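Local coordinates for protein 3-hydroxyadipyl-CoA dehydrogenase (Escherichia coli, PDB 3MOG) that catalyses the NAD-dependent oxidation of 3-hydroxyadipyl-CoA to 3-oxoadipyl-CoA in the breakdown of phenylacetate, at residues Ala338-Val343 / Val359-Ala364. Numbering follows the deposited sequence.
Sequences ARPVVV and VNPDSA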
# COMPACT_ATOMS: atom_id res chain seq x y z
N ALA C 338 -3.25 18.92 34.53
CA ALA C 338 -4.33 19.60 35.28
C ALA C 338 -4.22 21.14 35.31
O ALA C 338 -4.58 21.78 36.31
CB ALA C 338 -4.46 19.03 36.70
N ARG C 339 -3.71 21.72 34.22
CA ARG C 339 -3.43 23.15 34.10
C ARG C 339 -3.91 23.50 32.69
O ARG C 339 -4.00 22.62 31.85
CB ARG C 339 -1.93 23.41 34.15
CG ARG C 339 -1.25 23.03 35.45
CD ARG C 339 0.24 22.78 35.24
NE ARG C 339 0.99 24.01 34.96
CZ ARG C 339 1.38 24.90 35.87
NH1 ARG C 339 1.08 24.72 37.16
NH2 ARG C 339 2.05 25.97 35.50
N PRO C 340 -4.20 24.79 32.43
CA PRO C 340 -4.45 25.20 31.06
C PRO C 340 -3.16 25.18 30.25
O PRO C 340 -2.08 25.41 30.82
CB PRO C 340 -4.93 26.65 31.20
CG PRO C 340 -5.25 26.83 32.62
CD PRO C 340 -4.34 25.93 33.36
N VAL C 341 -3.27 24.91 28.95
CA VAL C 341 -2.13 24.80 28.05
C VAL C 341 -2.42 25.45 26.70
O VAL C 341 -3.47 25.22 26.09
CB VAL C 341 -1.67 23.32 27.85
CG1 VAL C 341 -0.55 23.21 26.83
CG2 VAL C 341 -1.20 22.70 29.14
N VAL C 342 -1.49 26.30 26.25
CA VAL C 342 -1.48 26.75 24.87
C VAL C 342 -0.27 26.12 24.16
O VAL C 342 0.86 26.21 24.64
CB VAL C 342 -1.48 28.30 24.76
CG1 VAL C 342 -1.47 28.75 23.29
CG2 VAL C 342 -2.68 28.88 25.48
N VAL C 343 -0.53 25.44 23.04
CA VAL C 343 0.54 24.89 22.21
C VAL C 343 0.96 25.91 21.14
O VAL C 343 0.10 26.48 20.46
CB VAL C 343 0.14 23.52 21.60
CG1 VAL C 343 0.97 23.18 20.38
CG2 VAL C 343 0.29 22.41 22.65
N VAL C 359 -10.36 22.78 27.11
CA VAL C 359 -10.52 22.92 28.56
C VAL C 359 -9.98 24.25 29.15
O VAL C 359 -10.23 24.54 30.33
CB VAL C 359 -9.92 21.67 29.30
CG1 VAL C 359 -8.43 21.86 29.61
CG2 VAL C 359 -10.69 21.33 30.56
N ASN C 360 -9.26 25.04 28.36
CA ASN C 360 -8.79 26.35 28.80
C ASN C 360 -9.95 27.30 29.02
O ASN C 360 -10.86 27.36 28.19
CB ASN C 360 -7.85 27.02 27.79
CG ASN C 360 -6.45 26.44 27.79
OD1 ASN C 360 -6.21 25.37 28.34
ND2 ASN C 360 -5.52 27.15 27.16
N PRO C 361 -9.93 28.02 30.15
CA PRO C 361 -10.75 29.22 30.27
C PRO C 361 -10.13 30.27 29.38
O PRO C 361 -8.90 30.38 29.32
CB PRO C 361 -10.60 29.62 31.74
CG PRO C 361 -10.04 28.41 32.44
CD PRO C 361 -9.22 27.71 31.41
N ASP C 362 -10.98 31.04 28.70
CA ASP C 362 -10.54 32.04 27.71
C ASP C 362 -9.59 33.09 28.29
O ASP C 362 -8.87 33.76 27.54
CB ASP C 362 -11.76 32.70 27.04
CG ASP C 362 -12.59 31.72 26.20
OD1 ASP C 362 -12.64 30.52 26.54
OD2 ASP C 362 -13.21 32.15 25.20
N SER C 363 -9.60 33.23 29.62
CA SER C 363 -8.72 34.16 30.32
C SER C 363 -7.27 33.67 30.30
O SER C 363 -6.33 34.47 30.16
CB SER C 363 -9.19 34.37 31.77
OG SER C 363 -9.26 33.14 32.48
N ALA C 364 -7.10 32.36 30.43
CA ALA C 364 -5.79 31.73 30.38
C ALA C 364 -5.17 31.79 28.97
O ALA C 364 -3.98 32.08 28.81
CB ALA C 364 -5.89 30.29 30.87
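The carboxamide of Asn360 grips both backbone polar groups of Val341, the first residue of strand 341-345. Asn360 OD1 accepts from Val341 N at 3.0 Å, with an N-H...O angle of 151°. The N-H lies in the plane of the carboxamide carbonyl and meets a lone pair of OD1. Asn360 ND2 donates to Val341 O, also at 3.0 Å. This second bond is more bent, at 137°, and ND2 sits above the Val341 carbonyl plane. Asn360 CG stands anti to its own carbonyl carbon (chi1 -76°), which carries the amide across to the strand.

Carbon atoms border the amide at both ends. Asn360 OD1 lies 3.2 Å from Pro340 CA. The ring of Pro340 packs over the start of helix 362-373, an apolar contact in which Pro340 CB is 3.8 Å from Ala364 CB. On the other flank, Val342 CG2 comes within 3.7 Å of Asn360 ND2.

Pro361 takes the N-cap position of that helix, and Pro361 O accepts from Ala364 N at 2.9 Å. Asn360 ND2 has a further, weak hydrogen bond to Thr365 OG1. Strand 341-345 pairs with strands 320-324 and 351-356 in the sheet of the reduced Rossmann-fold domain, and Asn360 adds to the backbone hydrogen bonding of Val341 with Ala357. The contact joins this sheet to the loop before helix 362-373.

An alanine in place of Asn360 has no amide for either bond, and the loop would probably be held less firmly. The buried amide, donor and acceptor in one group, pairs with Val341 N and O much as a peptide edge could, but its ND2 bond, from above the carbonyl plane, is probably the weaker.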